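Local coordinates for hypothetical protein lpg0944 (Legionella pneumophila subsp. pneumophila str. Philadelphia 1, PDB 4RXV) that is of uncharacterised function but, as the N-terminal part of a longer protein, probably acts as a papain-like (clan CA) peptidase domain, at residues A[32-37]-A[177-182]; A[152-157]-A[200-205]; A[169-174]-A[192-197]. All coordinates share one frame; numbering follows the deposited sequence.

How the contacts relate
The three contacts differ in depth and in chemistry. Contact 3 is core: all six touching residues are buried, and packing of aromatic rings against Ile169, Asp171, Trp173 and Ala174 joins them without a direct polar bond. Contact 1, partly buried, is instead stitched by three hydrogen bonds between loops. It adjoins contact 3, their centres about 11 Å apart: contact 3 packs the beginning of helix 172-176 against 192-197, contact 1 packs its end against 32-37, and Tyr194 bridges them. Contact 2 lies toward the surface, about 17 Å from contact 3 centre to centre, where water carries the polar links. Contacts 2 and 3 involve opposite outer strands, 202-206 and 168-170, of one antiparallel sheet.

Contact 1 of 3, residues A[32-37]-A[177-182]; sequences CLAQTP and MGHPPE
His179 reaches Cys32 because its CG stands anti to its own carbonyl carbon (chi1 -63°), which brings the imidazole beside the 32-34 backbone. NE2 donates to Cys32 O at 2.9 Å; the oxygen lies in the ring plane, whereas the donor sits well above the carbonyl plane, off the lone pairs. Cys32 O also bonds Tyr194 OH, giving it two partners. The methyl of Ala34 rests over one face of the imidazole, CB 3.7 Å from the ring centroid, a CH-pi contact. Ring rotation is held from the other end by ND1, bonded to Gln183 OE1.

Thr36 OG1 lies between its backbone N and carbonyl carbon (chi1 57°), and from there donates to Gly178 O at 2.8 Å while accepting from Gly39 N. Between these two anchors Ala34 N meets Met177 O almost head-on, 2.8 Å away with a C=O...N angle of 172°. The Met177 chain, bent at its last two torsions, curls its CE methyl to 4.0 Å from Leu33 CB.

The arrangement joins two helix ends: a Schellman motif, with Gly178 at C-prime, terminates helix 172-176, and Thr36 is the N-cap of helix 37-50.

Contact 2 of 3, residues A[152-157]-A[200-205]; sequences PQPPEQ and PATVNY
Pro154 and Thr202 meet at about a right angle, the proline ring crossing the threonine side chain with CG 3.5 Å from Thr202 OG1. The hydroxyl is presented by a first torsion of -174°, which sets OG1 anti to the backbone N. The same ring also presses on the backbone: Pro154 CD lies 3.2 Å from Val203 O.

At the other end of the contact the arrangement is different. Gln157 and Pro200 run side by side, pointing the same way; the glutamine chain, extended beyond CG, lays its amide along the proline, with NE2 3.5 Å from Pro200 CB. This is van der Waals packing, since the amide nitrogen has its polar partner in Tyr137 OH. Nearer the backbone, Gln157 CA approaches Ala201 O at 3.4 Å, a CH...O contact with a bent angle of 120° at the hydrogen. Val203 turns CG2 toward Pro152 O, 3.3 Å away.

Polar communication between the segments passes through two waters. One receives the Val203 N-H, at 2.8 Å from that nitrogen, and donates to both Pro152 O and Glu156 O, so it ties both arms of the 152-157 turn to one strand residue. The second donates to Glu156 O and lies 2.7 Å from Thr202 OG1, giving Glu156 O two water partners. Within the loop, Glu156 N bonds Gln153 O across a type VIa turn, with the cis peptide before Pro155.

The loop between strands 136-146 and 168-170 thus packs along strand 202-206, an outer strand of the antiparallel sheet. On its other flank that strand pairs with 123-133, where Asn204 and Tyr205 opposite Val127 form a classic beta bulge, and Val203 packs on Ile128.

Contact 3 of 3, residues A[169-174]-A[192-197]; sequences IVDPWA and FAYNRS
Ile169 and Asp171, where strand 168-170 gives way to helix 172-176, meet Phe192 from a pair of overlapping type I turns, 192-195 and 194-197, Ile169 at a face and Asp171 at the edge. Ile169 CG2 stands over one face of the phenyl ring, 3.8 Å from its centroid and 14° off the normal, a CH-pi contact; Tyr194 N lies over the opposite face. Asp171 OD2 comes to the ring edge in its plane, 3.3 Å from Phe192 CE1.

With CG anti to its backbone N (chi1 -171°), Asp171 sends its carboxylate two ways. OD1 caps the helix, accepting from Ala174 N at 3.1 Å from above the carboxylate plane, while OD2 bonds His139 NE2.

Tyr194 covers the first helical turn: its CE2 packs 3.6 Å from Ala174 CB and equally close to Trp173 CZ3. The tyrosine and the indole's six-membered ring are oblique, with planes 52° apart. The Tyr194 hydroxyl is tied to the 32-37 loop, and Trp173 NE1 bonds Asp25.

Buried Asp171, itself the N-cap, is thus held at both oxygens, by the Ala174 N-H and by His139. His139 on strand 136-146, paired with Asp171, is consistent with the His-Asp pair of papain-like peptidases.

Contact 1 of 3, residues A[32-37]-A[177-182]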
# COMPACT_ATOMS: atom_id res chain seq x y z
N CYS A 32 -2.20 15.97 3.17
CA CYS A 32 -1.90 14.86 2.28
C CYS A 32 -3.04 14.57 1.31
O CYS A 32 -2.90 13.66 0.48
CB CYS A 32 -1.59 13.60 3.09
SG CYS A 32 -0.07 13.71 4.05
N LEU A 33 -4.14 15.31 1.42
CA LEU A 33 -5.33 15.06 0.64
C LEU A 33 -5.26 15.86 -0.66
O LEU A 33 -5.20 17.10 -0.62
CB LEU A 33 -6.55 15.50 1.45
CG LEU A 33 -7.92 15.26 0.84
CD1 LEU A 33 -8.19 13.81 0.61
CD2 LEU A 33 -8.96 15.82 1.79
N ALA A 34 -5.32 15.18 -1.79
CA ALA A 34 -5.30 15.83 -3.09
C ALA A 34 -6.66 16.47 -3.39
O ALA A 34 -7.71 15.91 -3.12
CB ALA A 34 -4.94 14.85 -4.17
N GLN A 35 -6.63 17.64 -4.01
CA GLN A 35 -7.87 18.26 -4.49
C GLN A 35 -8.18 17.73 -5.87
O GLN A 35 -7.88 18.36 -6.91
CB GLN A 35 -7.81 19.76 -4.55
CG GLN A 35 -9.17 20.40 -4.90
CD GLN A 35 -8.98 21.72 -5.56
OE1 GLN A 35 -8.18 21.84 -6.48
NE2 GLN A 35 -9.70 22.74 -5.09
N THR A 36 -8.81 16.58 -5.87
CA THR A 36 -9.16 15.90 -7.09
C THR A 36 -10.54 15.34 -6.82
O THR A 36 -10.98 15.30 -5.67
CB THR A 36 -8.19 14.74 -7.33
OG1 THR A 36 -8.25 13.89 -6.17
CG2 THR A 36 -6.76 15.26 -7.52
N PRO A 37 -11.24 14.91 -7.88
CA PRO A 37 -12.54 14.27 -7.66
C PRO A 37 -12.43 13.11 -6.68
O PRO A 37 -13.30 12.90 -5.83
CB PRO A 37 -12.93 13.78 -9.05
CG PRO A 37 -12.26 14.75 -9.98
CD PRO A 37 -10.95 15.08 -9.31
N MET A 177 -6.16 8.91 -0.71
CA MET A 177 -6.10 10.33 -0.40
C MET A 177 -6.18 11.20 -1.66
O MET A 177 -5.95 12.41 -1.58
CB MET A 177 -4.85 10.66 0.40
CG MET A 177 -4.84 10.00 1.79
SD MET A 177 -6.09 10.67 2.91
CE MET A 177 -5.35 12.24 3.34
N GLY A 178 -6.57 10.62 -2.79
CA GLY A 178 -6.92 11.39 -3.96
C GLY A 178 -5.83 11.58 -4.99
O GLY A 178 -6.11 12.15 -6.04
N HIS A 179 -4.62 11.10 -4.75
CA HIS A 179 -3.54 11.24 -5.71
C HIS A 179 -3.67 10.20 -6.82
O HIS A 179 -4.13 9.09 -6.58
CB HIS A 179 -2.18 11.14 -5.01
CG HIS A 179 -1.97 12.24 -4.02
ND1 HIS A 179 -1.38 13.43 -4.36
CD2 HIS A 179 -2.32 12.35 -2.72
CE1 HIS A 179 -1.36 14.22 -3.30
NE2 HIS A 179 -1.95 13.60 -2.30
N PRO A 180 -3.27 10.55 -8.04
CA PRO A 180 -3.40 9.60 -9.14
C PRO A 180 -2.36 8.48 -9.10
O PRO A 180 -1.32 8.60 -8.44
CB PRO A 180 -3.16 10.47 -10.38
CG PRO A 180 -2.27 11.57 -9.87
CD PRO A 180 -2.72 11.85 -8.47
N PRO A 181 -2.61 7.39 -9.84
CA PRO A 181 -1.63 6.30 -9.88
C PRO A 181 -0.23 6.76 -10.25
O PRO A 181 0.76 6.17 -9.79
CB PRO A 181 -2.24 5.33 -10.92
CG PRO A 181 -3.70 5.60 -10.88
CD PRO A 181 -3.82 7.08 -10.61
N GLU A 182 -0.14 7.77 -11.11
CA GLU A 182 1.16 8.22 -11.59
C GLU A 182 1.99 8.91 -10.50
O GLU A 182 3.16 9.21 -10.71
CB GLU A 182 0.99 9.15 -12.78
CG GLU A 182 0.39 8.47 -14.00
CD GLU A 182 -1.12 8.30 -13.94
OE1 GLU A 182 -1.81 8.86 -13.05
OE2 GLU A 182 -1.64 7.61 -14.85

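Contact 2 of 3, residues A[152-157]-A[200-205]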
# COMPACT_ATOMS: atom_id res chain seq x y z
N PRO A 152 19.23 -0.98 3.95
CA PRO A 152 19.68 -0.97 5.34
C PRO A 152 18.66 -1.60 6.27
O PRO A 152 17.46 -1.44 6.06
CB PRO A 152 19.86 0.52 5.65
CG PRO A 152 19.06 1.23 4.61
CD PRO A 152 19.04 0.37 3.41
N GLN A 153 19.15 -2.25 7.31
CA GLN A 153 18.31 -2.82 8.35
C GLN A 153 18.31 -1.94 9.59
O GLN A 153 19.34 -1.31 9.91
CB GLN A 153 18.84 -4.19 8.75
CG GLN A 153 18.80 -5.19 7.65
CD GLN A 153 19.49 -6.47 8.08
OE1 GLN A 153 18.85 -7.49 8.29
NE2 GLN A 153 20.79 -6.39 8.24
N PRO A 154 17.18 -1.92 10.32
CA PRO A 154 17.17 -1.13 11.55
C PRO A 154 18.30 -1.56 12.49
O PRO A 154 18.60 -2.74 12.61
CB PRO A 154 15.80 -1.44 12.15
CG PRO A 154 14.95 -1.78 10.94
CD PRO A 154 15.88 -2.56 10.05
N PRO A 155 18.92 -0.61 13.20
CA PRO A 155 18.52 0.80 13.32
C PRO A 155 19.12 1.74 12.27
O PRO A 155 18.97 2.94 12.42
CB PRO A 155 19.04 1.17 14.71
CG PRO A 155 20.28 0.36 14.83
CD PRO A 155 19.94 -0.96 14.22
N GLU A 156 19.78 1.22 11.25
CA GLU A 156 20.24 2.10 10.18
C GLU A 156 19.01 2.63 9.42
O GLU A 156 18.04 1.91 9.20
CB GLU A 156 21.17 1.37 9.22
CG GLU A 156 21.80 2.31 8.23
CD GLU A 156 22.89 1.68 7.39
OE1 GLU A 156 23.51 2.44 6.61
OE2 GLU A 156 23.14 0.45 7.46
N GLN A 157 19.04 3.90 9.03
CA GLN A 157 17.95 4.48 8.25
C GLN A 157 18.20 4.35 6.75
O GLN A 157 19.35 4.34 6.27
CB GLN A 157 17.77 5.94 8.61
CG GLN A 157 17.13 6.15 9.96
CD GLN A 157 17.05 7.62 10.30
OE1 GLN A 157 18.01 8.37 10.10
NE2 GLN A 157 15.90 8.05 10.81
N PRO A 200 14.01 10.47 6.05
CA PRO A 200 14.54 9.13 6.34
C PRO A 200 13.43 8.12 6.57
O PRO A 200 12.31 8.46 6.97
CB PRO A 200 15.33 9.35 7.63
CG PRO A 200 14.60 10.44 8.30
CD PRO A 200 14.19 11.36 7.20
N ALA A 201 13.77 6.86 6.34
CA ALA A 201 12.82 5.76 6.50
C ALA A 201 13.48 4.62 7.23
O ALA A 201 14.71 4.60 7.40
CB ALA A 201 12.30 5.30 5.12
N THR A 202 12.69 3.67 7.68
CA THR A 202 13.17 2.47 8.33
C THR A 202 12.62 1.26 7.57
O THR A 202 11.47 1.23 7.18
CB THR A 202 12.79 2.44 9.83
OG1 THR A 202 13.41 1.32 10.44
CG2 THR A 202 11.29 2.40 10.06
N VAL A 203 13.43 0.24 7.40
CA VAL A 203 13.03 -0.89 6.58
C VAL A 203 12.55 -2.04 7.44
O VAL A 203 13.36 -2.73 8.06
CB VAL A 203 14.15 -1.35 5.64
CG1 VAL A 203 13.63 -2.43 4.71
CG2 VAL A 203 14.68 -0.18 4.82
N ASN A 204 11.24 -2.25 7.47
CA ASN A 204 10.65 -3.23 8.37
C ASN A 204 10.53 -4.63 7.79
O ASN A 204 10.40 -5.58 8.54
CB ASN A 204 9.31 -2.74 8.89
CG ASN A 204 9.48 -1.56 9.82
OD1 ASN A 204 8.88 -0.51 9.62
ND2 ASN A 204 10.33 -1.72 10.81
N TYR A 205 10.54 -4.75 6.48
CA TYR A 205 10.45 -6.06 5.83
C TYR A 205 11.20 -6.01 4.52
O TYR A 205 11.05 -5.05 3.76
CB TYR A 205 8.98 -6.44 5.58
CG TYR A 205 8.82 -7.70 4.72
CD1 TYR A 205 9.01 -8.95 5.27
CD2 TYR A 205 8.51 -7.62 3.37
CE1 TYR A 205 8.87 -10.10 4.50
CE2 TYR A 205 8.36 -8.77 2.59
CZ TYR A 205 8.55 -9.99 3.16
OH TYR A 205 8.41 -11.11 2.37
O HOH W 1 16.23 0.32 7.88
O HOH W 2 15.91 2.08 11.13

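Contact 3 of 3, residues A[169-174]-A[192-197]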
# COMPACT_ATOMS: atom_id res chain seq x y z
N ILE A 169 8.13 3.05 -5.98
CA ILE A 169 7.34 3.29 -4.78
C ILE A 169 5.89 2.87 -5.03
O ILE A 169 5.35 3.13 -6.12
CB ILE A 169 7.43 4.79 -4.41
CG1 ILE A 169 8.85 5.09 -3.90
CG2 ILE A 169 6.40 5.22 -3.39
CD1 ILE A 169 9.27 6.52 -4.13
N VAL A 170 5.25 2.31 -4.02
CA VAL A 170 3.87 1.85 -4.09
C VAL A 170 3.17 2.31 -2.79
O VAL A 170 3.47 1.82 -1.70
CB VAL A 170 3.77 0.33 -4.30
CG1 VAL A 170 2.31 -0.05 -4.44
CG2 VAL A 170 4.59 -0.09 -5.53
N ASP A 171 2.22 3.22 -2.94
CA ASP A 171 1.59 3.89 -1.82
C ASP A 171 0.08 3.96 -2.06
O ASP A 171 -0.45 4.98 -2.54
CB ASP A 171 2.19 5.28 -1.65
CG ASP A 171 1.74 5.97 -0.37
OD1 ASP A 171 0.77 5.50 0.29
OD2 ASP A 171 2.37 6.99 -0.02
N PRO A 172 -0.65 2.89 -1.72
CA PRO A 172 -2.10 2.91 -1.93
C PRO A 172 -2.83 3.97 -1.10
O PRO A 172 -3.84 4.51 -1.55
CB PRO A 172 -2.53 1.50 -1.52
CG PRO A 172 -1.43 0.99 -0.63
CD PRO A 172 -0.18 1.58 -1.22
N TRP A 173 -2.32 4.30 0.09
CA TRP A 173 -2.91 5.37 0.88
C TRP A 173 -2.92 6.69 0.13
O TRP A 173 -3.92 7.42 0.18
CB TRP A 173 -2.22 5.49 2.23
CG TRP A 173 -2.81 6.46 3.19
CD1 TRP A 173 -3.88 6.26 4.03
CD2 TRP A 173 -2.33 7.77 3.48
NE1 TRP A 173 -4.06 7.36 4.83
CE2 TRP A 173 -3.12 8.30 4.51
CE3 TRP A 173 -1.27 8.53 2.99
CZ2 TRP A 173 -2.91 9.59 5.06
CZ3 TRP A 173 -1.05 9.81 3.53
CH2 TRP A 173 -1.87 10.31 4.55
N ALA A 174 -1.84 6.99 -0.61
CA ALA A 174 -1.82 8.22 -1.40
C ALA A 174 -2.99 8.23 -2.39
O ALA A 174 -3.55 9.29 -2.67
CB ALA A 174 -0.52 8.36 -2.15
N PHE A 192 6.70 10.75 -6.97
CA PHE A 192 5.91 10.36 -5.81
C PHE A 192 5.28 11.55 -5.09
O PHE A 192 5.96 12.53 -4.80
CB PHE A 192 6.82 9.53 -4.88
CG PHE A 192 6.20 9.16 -3.54
CD1 PHE A 192 4.92 8.63 -3.45
CD2 PHE A 192 6.94 9.29 -2.39
CE1 PHE A 192 4.38 8.30 -2.22
CE2 PHE A 192 6.41 8.94 -1.16
CZ PHE A 192 5.14 8.43 -1.08
N ALA A 193 4.00 11.43 -4.78
CA ALA A 193 3.23 12.48 -4.12
C ALA A 193 3.88 13.02 -2.87
O ALA A 193 3.77 14.21 -2.61
CB ALA A 193 1.86 11.94 -3.75
N TYR A 194 4.49 12.15 -2.06
CA TYR A 194 5.02 12.57 -0.76
C TYR A 194 6.55 12.45 -0.75
O TYR A 194 7.16 12.04 0.24
CB TYR A 194 4.39 11.76 0.38
CG TYR A 194 2.88 11.71 0.35
CD1 TYR A 194 2.10 12.85 0.20
CD2 TYR A 194 2.22 10.50 0.49
CE1 TYR A 194 0.71 12.79 0.15
CE2 TYR A 194 0.83 10.43 0.47
CZ TYR A 194 0.09 11.57 0.30
OH TYR A 194 -1.29 11.42 0.28
N ASN A 195 7.17 12.82 -1.85
CA ASN A 195 8.60 12.59 -1.98
C ASN A 195 9.48 13.42 -1.06
O ASN A 195 10.63 13.04 -0.86
CB ASN A 195 9.10 12.66 -3.41
CG ASN A 195 8.92 13.98 -4.03
OD1 ASN A 195 8.45 14.96 -3.44
ND2 ASN A 195 9.33 14.05 -5.28
N ARG A 196 9.02 14.52 -0.48
CA ARG A 196 9.83 15.25 0.48
C ARG A 196 9.78 14.68 1.90
O ARG A 196 10.54 15.11 2.76
CB ARG A 196 9.47 16.73 0.49
CG ARG A 196 9.65 17.39 -0.85
CD ARG A 196 11.12 17.50 -1.23
NE ARG A 196 11.27 17.98 -2.60
CZ ARG A 196 11.76 17.28 -3.62
NH1 ARG A 196 12.21 16.04 -3.46
NH2 ARG A 196 11.83 17.83 -4.83
N SER A 197 8.88 13.74 2.14
CA SER A 197 8.81 13.06 3.43
C SER A 197 9.23 11.60 3.32
O SER A 197 9.15 10.88 4.30
CB SER A 197 7.40 13.14 3.99
OG SER A 197 6.51 12.40 3.20